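PDB 1VDD: recombination protein RecR from Deinococcus radiodurans, which probably takes part in RecBC-independent recombinational DNA repair, binding DNA and perhaps acting together with RecF and RecO. Local coordinates for residues P58-I63 / E67-C72; G109-M114 / D120-K125; E146-A151 / I168-P173; Y153-L158 / A163-I168. All blocks are in the same frame, centred on the assembly; numbering follows the deposited sequence.

In the fold
Interaction 1 comes first along the chain and holds the zinc finger; interactions 2, 3 and 4 follow within the Toprim domain. The two parts abut where Phe61 CD2 lies 3.4 Å from His123 CD2, although the centres of interactions 1 and 2 are about 19 Å apart. Interaction 2 ties the connection after strand 103-106 together, and its Leu111 and Ile124 pack on Tyr153 and Leu154 of helix 145-158. That helix serves both interactions 3 and 4, whose centres are about 12 Å apart; interaction 4 is nested inside the loop closed by interaction 3. Both touch the third subunit, so this side of the Toprim domain also takes part in building the four-chain assembly.

Interaction 1. Residues P58-I63 / E67-C72; sequences PICFNI and EKCDVC. With ZN (zinc ion), chain E.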
loop_
_atom_site.group_PDB
_atom_site.type_symbol
_atom_site.label_atom_id
_atom_site.label_comp_id
_atom_site.label_asym_id
_atom_site.label_seq_id
_atom_site.Cartn_x
_atom_site.Cartn_y
_atom_site.Cartn_z
ATOM N N PRO A 58 2.640 36.558 17.819
ATOM C CA PRO A 58 1.833 37.014 18.953
ATOM C C PRO A 58 0.367 37.310 18.606
ATOM O O PRO A 58 -0.523 37.083 19.427
ATOM C CB PRO A 58 2.580 38.255 19.412
ATOM C CG PRO A 58 3.071 38.829 18.109
ATOM C CD PRO A 58 3.597 37.599 17.399
ATOM N N ILE A 59 0.128 37.817 17.396
ATOM C CA ILE A 59 -1.224 38.156 16.932
ATOM C C ILE A 59 -1.966 36.870 16.597
ATOM O O ILE A 59 -2.810 36.398 17.367
ATOM C CB ILE A 59 -1.172 39.031 15.660
ATOM C CG1 ILE A 59 -0.257 40.243 15.885
ATOM C CG2 ILE A 59 -2.584 39.438 15.263
ATOM C CD1 ILE A 59 -0.536 41.030 17.164
ATOM N N CYS A 60 -1.678 36.341 15.414
ATOM C CA CYS A 60 -2.233 35.067 14.990
ATOM C C CYS A 60 -1.066 34.239 15.479
ATOM O O CYS A 60 -0.030 34.809 15.810
ATOM C CB CYS A 60 -2.315 34.989 13.470
ATOM S SG CYS A 60 -0.729 35.263 12.637
ATOM N N PHE A 61 -1.182 32.925 15.543
ATOM C CA PHE A 61 -0.033 32.176 16.018
ATOM C C PHE A 61 0.633 31.352 14.927
ATOM O O PHE A 61 1.013 30.193 15.118
ATOM C CB PHE A 61 -0.448 31.343 17.228
ATOM C CG PHE A 61 -0.753 32.189 18.431
ATOM C CD1 PHE A 61 -1.840 33.066 18.418
ATOM C CD2 PHE A 61 0.100 32.199 19.528
ATOM C CE1 PHE A 61 -2.064 33.942 19.474
ATOM C CE2 PHE A 61 -0.114 33.073 20.595
ATOM C CZ PHE A 61 -1.197 33.949 20.567
ATOM N N ASN A 62 0.767 31.987 13.767
ATOM C CA ASN A 62 1.406 31.384 12.609
ATOM C C ASN A 62 2.912 31.469 12.855
ATOM O O ASN A 62 3.391 32.437 13.438
ATOM C CB ASN A 62 1.018 32.158 11.351
ATOM C CG ASN A 62 1.473 31.476 10.090
ATOM O OD1 ASN A 62 1.300 30.266 9.931
ATOM N ND2 ASN A 62 2.049 32.244 9.176
ATOM N N ILE A 63 3.663 30.466 12.424
ATOM C CA ILE A 63 5.100 30.461 12.660
ATOM C C ILE A 63 5.916 31.517 11.913
ATOM O O ILE A 63 5.724 31.735 10.712
ATOM C CB ILE A 63 5.685 29.050 12.365
ATOM C CG1 ILE A 63 5.223 28.076 13.450
ATOM C CG2 ILE A 63 7.212 29.085 12.324
ATOM C CD1 ILE A 63 5.769 26.679 13.293
ATOM N N GLU A 67 8.420 40.103 14.608
ATOM C CA GLU A 67 7.520 40.658 15.615
ATOM C C GLU A 67 6.121 40.185 15.249
ATOM O O GLU A 67 5.354 39.759 16.114
ATOM C CB GLU A 67 7.577 42.195 15.615
ATOM C CG GLU A 67 8.942 42.793 15.997
ATOM C CD GLU A 67 8.942 44.327 16.079
ATOM O OE1 GLU A 67 8.236 44.887 16.949
ATOM O OE2 GLU A 67 9.653 44.975 15.275
ATOM N N LYS A 68 5.798 40.264 13.958
ATOM C CA LYS A 68 4.506 39.815 13.455
ATOM C C LYS A 68 4.787 38.859 12.300
ATOM O O LYS A 68 5.824 38.970 11.642
ATOM C CB LYS A 68 3.666 40.982 12.927
ATOM C CG LYS A 68 3.716 42.259 13.747
ATOM C CD LYS A 68 4.959 43.071 13.405
ATOM C CE LYS A 68 4.950 44.435 14.071
ATOM N NZ LYS A 68 6.170 45.200 13.708
ATOM N N CYS A 69 3.870 37.926 12.052
ATOM C CA CYS A 69 4.044 36.982 10.955
ATOM C C CYS A 69 3.991 37.749 9.627
ATOM O O CYS A 69 3.437 38.846 9.567
ATOM C CB CYS A 69 2.935 35.926 10.990
ATOM S SG CYS A 69 1.307 36.540 10.503
ATOM N N ASP A 70 4.561 37.182 8.566
ATOM C CA ASP A 70 4.540 37.845 7.256
ATOM C C ASP A 70 3.114 38.152 6.795
ATOM O O ASP A 70 2.884 39.101 6.049
ATOM C CB ASP A 70 5.226 36.983 6.192
ATOM C CG ASP A 70 5.275 37.667 4.828
ATOM O OD1 ASP A 70 5.868 38.767 4.724
ATOM O OD2 ASP A 70 4.718 37.104 3.859
ATOM N N VAL A 71 2.162 37.336 7.226
ATOM C CA VAL A 71 0.769 37.540 6.862
ATOM C C VAL A 71 0.236 38.768 7.577
ATOM O O VAL A 71 -0.417 39.617 6.974
ATOM C CB VAL A 71 -0.088 36.335 7.261
ATOM C CG1 VAL A 71 -1.561 36.660 7.076
ATOM C CG2 VAL A 71 0.319 35.128 6.439
ATOM N N CYS A 72 0.516 38.851 8.874
ATOM C CA CYS A 72 0.067 39.978 9.675
ATOM C C CYS A 72 0.692 41.264 9.123
ATOM O O CYS A 72 -0.001 42.261 8.917
ATOM C CB CYS A 72 0.443 39.771 11.160
ATOM S SG CYS A 72 -0.531 38.497 12.085
HETATM ZN ZN ZN E . 0.558 36.656 12.386
#
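The C4-type zinc finger of RecR is closed where Cys60 faces Cys69 and Cys72 across one zinc ion. The metal lies 1.9 Å from Cys60 SG, 2.0 Å from Cys69 SG and 2.2 Å from Cys72 SG, and Cys57 supplies the fourth sulfur. At the zinc, Cys69 SG and Cys72 SG subtend 96° and Cys60 SG and Cys69 SG 109°, as in a somewhat distorted tetrahedral site. No hydrogen bond joins 58-63 to 67-72, so the metal is the main tie between them.

Cys69 does double duty. Its SG sits between the backbone N and the carbonyl carbon (chi1 72°), which aims the sulfur at the zinc and also at the first turn of the helix that follows. As N-cap of helix 70-73 it accepts a fairly straight bond from Cys72 N, 2.9 Å from Cys69 SG. That N-H, together with the helix start, would be expected to draw off some of the negative charge on the sulfur. Two Cys-x-x-Cys pairs, one in the loop between strands 55-56 and 63-64 and one at a helix start, are consistent with a treble-clef-like finger.

Ile59 lies alongside Cys72, with its CB 3.7 Å and its CG2 3.9 Å from Cys72 SG, and Arg130 touches both Ile59 and Cys60. Farther out, CD and CG of Pro58 come up to the backbone, CD being 3.1 Å from Glu67 O. On the Asn62 side, ND2 stands 4.2 Å from Cys69 CB, while Val71 also touches Leu103 and Tyr104 of strand 103-106.

Interaction 2. Residues G109-M114 / D120-K125; sequences GVLSPM and DKLHIK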
loop_
_atom_site.group_PDB
_atom_site.type_symbol
_atom_site.label_atom_id
_atom_site.label_comp_id
_atom_site.label_asym_id
_atom_site.label_seq_id
_atom_site.Cartn_x
_atom_site.Cartn_y
_atom_site.Cartn_z
ATOM N N GLY A 109 -3.971 23.252 17.687
ATOM C CA GLY A 109 -4.543 21.936 17.893
ATOM C C GLY A 109 -6.040 21.877 17.663
ATOM O O GLY A 109 -6.631 22.731 17.009
ATOM N N VAL A 110 -6.662 20.849 18.217
ATOM C CA VAL A 110 -8.094 20.667 18.074
ATOM C C VAL A 110 -8.652 20.336 19.433
ATOM O O VAL A 110 -7.981 19.713 20.238
ATOM C CB VAL A 110 -8.419 19.476 17.176
ATOM C CG1 VAL A 110 -9.782 19.666 16.549
ATOM C CG2 VAL A 110 -7.334 19.294 16.134
ATOM N N LEU A 111 -9.886 20.739 19.682
ATOM C CA LEU A 111 -10.516 20.431 20.951
ATOM C C LEU A 111 -10.684 18.918 21.064
ATOM O O LEU A 111 -10.590 18.194 20.077
ATOM C CB LEU A 111 -11.876 21.126 21.048
ATOM C CG LEU A 111 -11.775 22.653 21.018
ATOM C CD1 LEU A 111 -13.149 23.269 21.193
ATOM C CD2 LEU A 111 -10.848 23.118 22.131
ATOM N N SER A 112 -10.906 18.447 22.282
ATOM C CA SER A 112 -11.094 17.029 22.538
ATOM C C SER A 112 -11.491 16.878 23.995
ATOM O O SER A 112 -10.645 16.775 24.883
ATOM C CB SER A 112 -9.812 16.249 22.248
ATOM O OG SER A 112 -8.714 16.824 22.922
ATOM N N PRO A 113 -12.804 16.873 24.256
ATOM C CA PRO A 113 -13.355 16.740 25.607
ATOM C C PRO A 113 -12.782 15.546 26.360
ATOM O O PRO A 113 -12.569 15.607 27.572
ATOM C CB PRO A 113 -14.859 16.603 25.350
ATOM C CG PRO A 113 -14.911 15.946 23.989
ATOM C CD PRO A 113 -13.862 16.727 23.239
ATOM N N MET A 114 -12.526 14.469 25.622
ATOM C CA MET A 114 -11.988 13.242 26.194
ATOM C C MET A 114 -10.738 13.450 27.044
ATOM O O MET A 114 -10.661 12.962 28.173
ATOM C CB MET A 114 -11.646 12.248 25.084
ATOM C CG MET A 114 -12.721 12.042 24.039
ATOM S SD MET A 114 -12.309 10.606 23.021
ATOM C CE MET A 114 -10.825 11.195 22.149
ATOM N N ASP A 120 -8.301 26.241 26.231
ATOM C CA ASP A 120 -7.327 26.939 27.049
ATOM C C ASP A 120 -5.988 26.337 26.708
ATOM O O ASP A 120 -4.945 26.874 27.066
ATOM C CB ASP A 120 -7.643 26.761 28.529
ATOM C CG ASP A 120 -9.104 27.050 28.845
ATOM O OD1 ASP A 120 -9.913 26.091 28.882
ATOM O OD2 ASP A 120 -9.449 28.237 29.037
ATOM N N LYS A 121 -6.032 25.209 26.005
ATOM C CA LYS A 121 -4.824 24.525 25.568
ATOM C C LYS A 121 -4.620 24.901 24.109
ATOM O O LYS A 121 -3.608 24.561 23.504
ATOM C CB LYS A 121 -4.977 23.006 25.695
ATOM C CG LYS A 121 -5.224 22.516 27.115
ATOM C CD LYS A 121 -5.292 20.991 27.190
ATOM C CE LYS A 121 -3.921 20.346 27.013
ATOM N NZ LYS A 121 -2.978 20.701 28.113
ATOM N N LEU A 122 -5.607 25.603 23.553
ATOM C CA LEU A 122 -5.563 26.071 22.165
ATOM C C LEU A 122 -5.679 27.601 22.155
ATOM O O LEU A 122 -6.370 28.186 22.989
ATOM C CB LEU A 122 -6.704 25.454 21.340
ATOM C CG LEU A 122 -6.727 23.927 21.174
ATOM C CD1 LEU A 122 -7.868 23.534 20.245
ATOM C CD2 LEU A 122 -5.401 23.433 20.613
ATOM N N HIS A 123 -5.007 28.243 21.206
ATOM C CA HIS A 123 -5.013 29.693 21.121
ATOM C C HIS A 123 -6.360 30.305 20.740
ATOM O O HIS A 123 -6.448 31.122 19.826
ATOM C CB HIS A 123 -3.920 30.153 20.150
ATOM C CG HIS A 123 -2.540 29.731 20.554
ATOM N ND1 HIS A 123 -1.861 28.706 19.932
ATOM C CD2 HIS A 123 -1.740 30.152 21.563
ATOM C CE1 HIS A 123 -0.705 28.510 20.541
ATOM N NE2 HIS A 123 -0.608 29.374 21.535
ATOM N N ILE A 124 -7.413 29.935 21.457
ATOM C CA ILE A 124 -8.726 30.477 21.146
ATOM C C ILE A 124 -8.945 31.872 21.727
ATOM O O ILE A 124 -9.654 32.684 21.143
ATOM C CB ILE A 124 -9.847 29.518 21.615
ATOM C CG1 ILE A 124 -9.706 28.179 20.876
ATOM C CG2 ILE A 124 -11.226 30.141 21.357
ATOM C CD1 ILE A 124 -10.909 27.268 20.992
ATOM N N LYS A 125 -8.325 32.162 22.865
ATOM C CA LYS A 125 -8.481 33.481 23.472
ATOM C C LYS A 125 -7.989 34.626 22.575
ATOM O O LYS A 125 -8.761 35.504 22.212
ATOM C CB LYS A 125 -7.746 33.557 24.816
ATOM C CG LYS A 125 -7.973 34.880 25.561
ATOM C CD LYS A 125 -6.756 35.333 26.381
ATOM C CE LYS A 125 -5.606 35.859 25.501
ATOM N NZ LYS A 125 -5.932 37.098 24.716
#
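Leu122 CG stands anti to its carbonyl carbon (chi1 -62°), and CD1 continues the chain in extended form (chi2 -176°), which drives both methyls against the backbone from Gly109 to Leu111. Leu111 has nearly the same conformation (chi1 -63°), and the two side chains cross obliquely. The methyls of Leu122 divide the work. CD2 lies 3.2 Å from Gly109 CA, whereas CD1 reaches the next peptide link, 3.4 Å from Val110 C and 3.5 Å from Leu111 N.

Gly109 has no side chain in the way: a beta carbon here would fall 2.6 Å from Leu122 CD2, and the backbone angles would also press it against the preceding carbonyl. Leu111 meets its neighbours through CD2, 3.6 Å from Leu122 CD1 and 4.3 Å from Ile124 CD1. No hydrogen bond crosses between the segments, so they are joined by van der Waals packing, of side chain on side chain and on backbone. An alanine in place of Leu122 would remove both methyls and is likely to open a gap over the Gly109-Leu111 backbone, leaving Leu111 CD2 without its closest partner here.

An inverse gamma turn centred on His123 brings Leu122 and Ile124 to the same cluster. Pro119 touches both Leu111 and Ile124. The cluster belongs to the long connection between parallel strands 103-106 and 136-139 of the Toprim fold, folded back on itself beside helix 145-158.

Interaction 3. Residues E146-A151 / I168-P173; sequences EGDATA and IAYGVP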
loop_
_atom_site.group_PDB
_atom_site.type_symbol
_atom_site.label_atom_id
_atom_site.label_comp_id
_atom_site.label_asym_id
_atom_site.label_seq_id
_atom_site.Cartn_x
_atom_site.Cartn_y
_atom_site.Cartn_z
ATOM N N GLU A 146 -13.261 16.011 15.866
ATOM C CA GLU A 146 -12.450 17.005 16.542
ATOM C C GLU A 146 -12.590 18.369 15.848
ATOM O O GLU A 146 -12.939 19.374 16.474
ATOM C CB GLU A 146 -10.990 16.558 16.510
ATOM C CG GLU A 146 -10.778 15.142 17.003
ATOM C CD GLU A 146 -11.357 14.932 18.386
ATOM O OE1 GLU A 146 -11.077 15.756 19.281
ATOM O OE2 GLU A 146 -12.093 13.942 18.579
ATOM N N GLY A 147 -12.298 18.393 14.552
ATOM C CA GLY A 147 -12.395 19.626 13.795
ATOM C C GLY A 147 -13.818 20.134 13.764
ATOM O O GLY A 147 -14.065 21.340 13.855
ATOM N N ASP A 148 -14.757 19.202 13.643
ATOM C CA ASP A 148 -16.170 19.536 13.598
ATOM C C ASP A 148 -16.572 20.157 14.931
ATOM O O ASP A 148 -17.284 21.160 14.976
ATOM C CB ASP A 148 -16.991 18.274 13.336
ATOM C CG ASP A 148 -18.280 18.562 12.591
ATOM O OD1 ASP A 148 -19.054 17.613 12.331
ATOM O OD2 ASP A 148 -18.510 19.742 12.259
ATOM N N ALA A 149 -16.102 19.558 16.016
ATOM C CA ALA A 149 -16.410 20.052 17.346
ATOM C C ALA A 149 -15.743 21.396 17.645
ATOM O O ALA A 149 -16.386 22.311 18.171
ATOM C CB ALA A 149 -15.996 19.028 18.373
ATOM N N THR A 150 -14.459 21.526 17.311
ATOM C CA THR A 150 -13.740 22.779 17.569
ATOM C C THR A 150 -14.470 23.937 16.908
ATOM O O THR A 150 -14.729 24.959 17.539
ATOM C CB THR A 150 -12.299 22.758 17.010
ATOM O OG1 THR A 150 -11.674 21.514 17.327
ATOM C CG2 THR A 150 -11.482 23.890 17.625
ATOM N N ALA A 151 -14.801 23.750 15.633
ATOM C CA ALA A 151 -15.488 24.749 14.831
ATOM C C ALA A 151 -16.801 25.207 15.440
ATOM O O ALA A 151 -17.053 26.410 15.569
ATOM C CB ALA A 151 -15.733 24.208 13.433
ATOM N N ILE A 168 -15.699 25.918 6.033
ATOM C CA ILE A 168 -15.316 25.489 4.695
ATOM C C ILE A 168 -16.272 24.386 4.258
ATOM O O ILE A 168 -16.867 23.708 5.088
ATOM C CB ILE A 168 -13.837 25.010 4.640
ATOM C CG1 ILE A 168 -13.584 23.898 5.658
ATOM C CG2 ILE A 168 -12.915 26.165 4.937
ATOM C CD1 ILE A 168 -12.149 23.423 5.659
ATOM N N ALA A 169 -16.412 24.200 2.952
ATOM C CA ALA A 169 -17.352 23.224 2.417
ATOM C C ALA A 169 -17.031 21.738 2.554
ATOM O O ALA A 169 -16.030 21.251 2.039
ATOM C CB ALA A 169 -17.640 23.556 0.943
ATOM N N TYR A 170 -17.893 21.018 3.265
ATOM C CA TYR A 170 -17.726 19.578 3.385
ATOM C C TYR A 170 -18.124 19.149 1.992
ATOM O O TYR A 170 -19.111 19.648 1.458
ATOM C CB TYR A 170 -18.710 18.991 4.397
ATOM C CG TYR A 170 -18.284 19.165 5.834
ATOM C CD1 TYR A 170 -17.857 20.405 6.307
ATOM C CD2 TYR A 170 -18.317 18.093 6.721
ATOM C CE1 TYR A 170 -17.469 20.580 7.633
ATOM C CE2 TYR A 170 -17.933 18.253 8.056
ATOM C CZ TYR A 170 -17.507 19.502 8.505
ATOM O OH TYR A 170 -17.108 19.673 9.816
ATOM N N GLY A 171 -17.376 18.247 1.380
ATOM C CA GLY A 171 -17.751 17.860 0.034
ATOM C C GLY A 171 -16.830 16.861 -0.614
ATOM O O GLY A 171 -15.815 16.473 -0.044
ATOM N N VAL A 172 -17.180 16.446 -1.826
ATOM C CA VAL A 172 -16.368 15.468 -2.515
ATOM C C VAL A 172 -15.062 16.154 -2.872
ATOM O O VAL A 172 -15.046 17.346 -3.201
ATOM C CB VAL A 172 -17.111 14.947 -3.784
ATOM C CG1 VAL A 172 -18.481 14.417 -3.378
ATOM C CG2 VAL A 172 -17.281 16.061 -4.813
ATOM N N PRO A 173 -13.940 15.434 -2.769
ATOM C CA PRO A 173 -12.645 16.044 -3.102
ATOM C C PRO A 173 -12.470 16.140 -4.625
ATOM O O PRO A 173 -13.154 15.443 -5.366
ATOM C CB PRO A 173 -11.638 15.104 -2.446
ATOM C CG PRO A 173 -12.298 13.768 -2.446
ATOM C CD PRO A 173 -13.800 14.038 -2.321
#
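Asp148 and Tyr170 carry nearly all of this contact, which joins helix 145-158 of the Toprim beta-alpha-beta unit to the chain leaving its last strand, 164-167. The backbones stay well apart, with 10.3 Å between Asp148 CA and Tyr170 CA, and the tyrosine side chain spans much of that distance. Its hydroxyl donates a weak hydrogen bond to the carboxylate, Tyr170 OH lying 2.8 Å from Asp148 OD2. Asp148 CG is anti to the backbone N (chi1 -150°), which swings the carboxylate off the helix toward the ring. The carboxylate and ring planes are inclined at 46°, and the two side chains meet at a slant.

A leucine in place of Asp148 would probably leave Tyr170 OH without this acceptor and the ring freer to shift. A weak bond from Arg167 NH2 reaches the same hydroxyl, and Arg188 of helix 183-191 touches the Tyr170 side chain. On both sides of it in the chain, Ala169, Gly171 and Val172 make backbone hydrogen bonds to the third subunit, so the tyrosine stands beside a subunit interface. At the ring edge, in its plane, Ile168 O lies 3.7 Å from Tyr170 CD1.

Interaction 4. Residues Y153-L158 / A163-I168; sequences YLQRLL and AAISRI
The last turns of helix 145-158, residues 153-158, run close beside strand 164-167: Gln155 CA is 6.7 Å from Ile165 CA, and Leu158 CA is 7.6 Å from Ala163 CA. These belong to the beta-alpha-beta crossover of the Toprim fold, in which helix 145-158 connects parallel strands 136-139 and 164-167. Only five residues separate the end of the helix at Leu158 from the strand beginning at Ala164, which keeps the two near each other. Helical bonding persists to that point, with Leu158 N 2.8 Å from Leu154 O.

Ile165 carries the contact from the strand side. Its CG1 is anti to the carbonyl carbon (chi1 -64°) and CD1 is extended beyond it (chi2 180°), which sends the terminal methyl straight at the helix surface. There CD1 sits over a single turn of the helix, 3.5 Å from Leu158 CB and close to the backbone O of Gln155. No hydrogen bond passes between the segments.

Leu158 touches Val137 of strand 136-139 as well as Ile165, so the helix covers two adjoining strands; Ile165 itself packs on Leu139 of the neighbouring strand. On the far edge, Ile165 to Arg167 pair antiparallel with a strand of the third subunit, whose Val196 touches Gln155; the sheet thus continues across the interface. Gln155 runs alongside Ile165, its CG 4.3 Å from Ile165 CD1, while the same methyl stands 3.4 Å from Gln155 O.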
loop_
_atom_site.group_PDB
_atom_site.type_symbol
_atom_site.label_atom_id
_atom_site.label_comp_id
_atom_site.label_asym_id
_atom_site.label_seq_id
_atom_site.Cartn_x
_atom_site.Cartn_y
_atom_site.Cartn_z
ATOM N N TYR A 153 -17.617 25.012 18.414
ATOM C CA TYR A 153 -17.315 25.719 19.649
ATOM C C TYR A 153 -16.944 27.145 19.283
ATOM O O TYR A 153 -17.409 28.101 19.908
ATOM C CB TYR A 153 -16.139 25.090 20.390
ATOM C CG TYR A 153 -15.727 25.907 21.591
ATOM C CD1 TYR A 153 -16.459 25.861 22.781
ATOM C CD2 TYR A 153 -14.644 26.777 21.521
ATOM C CE1 TYR A 153 -16.122 26.658 23.861
ATOM C CE2 TYR A 153 -14.299 27.581 22.596
ATOM C CZ TYR A 153 -15.042 27.517 23.760
ATOM O OH TYR A 153 -14.695 28.319 24.820
ATOM N N LEU A 154 -16.097 27.278 18.264
ATOM C CA LEU A 154 -15.639 28.589 17.811
ATOM C C LEU A 154 -16.808 29.434 17.329
ATOM O O LEU A 154 -16.879 30.633 17.622
ATOM C CB LEU A 154 -14.588 28.431 16.707
ATOM C CG LEU A 154 -13.258 27.827 17.177
ATOM C CD1 LEU A 154 -12.334 27.611 15.991
ATOM C CD2 LEU A 154 -12.610 28.751 18.200
ATOM N N GLN A 155 -17.720 28.806 16.592
ATOM C CA GLN A 155 -18.908 29.494 16.100
ATOM C C GLN A 155 -19.655 30.115 17.290
ATOM O O GLN A 155 -19.935 31.317 17.300
ATOM C CB GLN A 155 -19.824 28.504 15.372
ATOM C CG GLN A 155 -21.131 29.109 14.871
ATOM C CD GLN A 155 -22.061 28.078 14.237
ATOM O OE1 GLN A 155 -23.231 28.366 13.971
ATOM N NE2 GLN A 155 -21.541 26.876 13.991
ATOM N N ARG A 156 -19.966 29.281 18.285
ATOM C CA ARG A 156 -20.667 29.723 19.489
ATOM C C ARG A 156 -19.959 30.934 20.072
ATOM O O ARG A 156 -20.560 31.994 20.256
ATOM C CB ARG A 156 -20.685 28.611 20.547
ATOM C CG ARG A 156 -21.507 27.369 20.197
ATOM C CD ARG A 156 -23.000 27.595 20.388
ATOM N NE ARG A 156 -23.815 26.499 19.852
ATOM C CZ ARG A 156 -23.811 25.248 20.314
ATOM N NH1 ARG A 156 -23.028 24.913 21.335
ATOM N NH2 ARG A 156 -24.591 24.327 19.748
ATOM N N LEU A 157 -18.668 30.768 20.346
ATOM C CA LEU A 157 -17.862 31.825 20.939
ATOM C C LEU A 157 -17.842 33.124 20.167
ATOM O O LEU A 157 -18.094 34.183 20.728
ATOM C CB LEU A 157 -16.421 31.348 21.143
ATOM C CG LEU A 157 -15.983 31.193 22.603
ATOM C CD1 LEU A 157 -14.510 30.823 22.685
ATOM C CD2 LEU A 157 -16.231 32.492 23.338
ATOM N N LEU A 158 -17.541 33.050 18.880
ATOM C CA LEU A 158 -17.458 34.252 18.068
ATOM C C LEU A 158 -18.795 34.941 17.801
ATOM O O LEU A 158 -18.834 36.144 17.547
ATOM C CB LEU A 158 -16.759 33.926 16.751
ATOM C CG LEU A 158 -15.351 33.352 16.898
ATOM C CD1 LEU A 158 -14.782 33.141 15.522
ATOM C CD2 LEU A 158 -14.457 34.290 17.679
ATOM N N ALA A 163 -19.261 39.554 13.654
ATOM C CA ALA A 163 -18.717 39.090 12.379
ATOM C C ALA A 163 -19.467 37.955 11.687
ATOM O O ALA A 163 -20.218 37.202 12.296
ATOM C CB ALA A 163 -17.275 38.692 12.561
ATOM N N ALA A 164 -19.267 37.835 10.384
ATOM C CA ALA A 164 -19.904 36.752 9.655
ATOM C C ALA A 164 -19.033 35.506 9.893
ATOM O O ALA A 164 -17.819 35.537 9.721
ATOM C CB ALA A 164 -19.973 37.088 8.171
ATOM N N ILE A 165 -19.651 34.418 10.326
ATOM C CA ILE A 165 -18.916 33.188 10.560
ATOM C C ILE A 165 -19.260 32.200 9.456
ATOM O O ILE A 165 -20.425 32.035 9.094
ATOM C CB ILE A 165 -19.282 32.557 11.913
ATOM C CG1 ILE A 165 -18.864 33.492 13.048
ATOM C CG2 ILE A 165 -18.590 31.214 12.064
ATOM C CD1 ILE A 165 -19.194 32.948 14.434
ATOM N N SER A 166 -18.239 31.547 8.919
ATOM C CA SER A 166 -18.438 30.577 7.865
ATOM C C SER A 166 -17.556 29.376 8.125
ATOM O O SER A 166 -16.569 29.472 8.842
ATOM C CB SER A 166 -18.093 31.198 6.503
ATOM O OG SER A 166 -16.764 31.701 6.478
ATOM N N ARG A 167 -17.930 28.249 7.536
ATOM C CA ARG A 167 -17.190 26.995 7.661
ATOM C C ARG A 167 -16.858 26.549 6.227
ATOM O O ARG A 167 -17.648 26.794 5.302
ATOM C CB ARG A 167 -18.063 25.952 8.350
ATOM C CG ARG A 167 -17.403 24.612 8.553
ATOM C CD ARG A 167 -16.407 24.650 9.687
ATOM N NE ARG A 167 -16.115 23.306 10.175
ATOM C CZ ARG A 167 -14.935 22.707 10.066
ATOM N NH1 ARG A 167 -13.911 23.322 9.480
ATOM N NH2 ARG A 167 -14.778 21.487 10.554
ATOM N N ILE A 168 -15.699 25.918 6.033
ATOM C CA ILE A 168 -15.316 25.489 4.695
ATOM C C ILE A 168 -16.272 24.386 4.258
ATOM O O ILE A 168 -16.867 23.708 5.088
ATOM C CB ILE A 168 -13.837 25.010 4.640
ATOM C CG1 ILE A 168 -13.584 23.898 5.658
ATOM C CG2 ILE A 168 -12.915 26.165 4.937
ATOM C CD1 ILE A 168 -12.149 23.423 5.659
#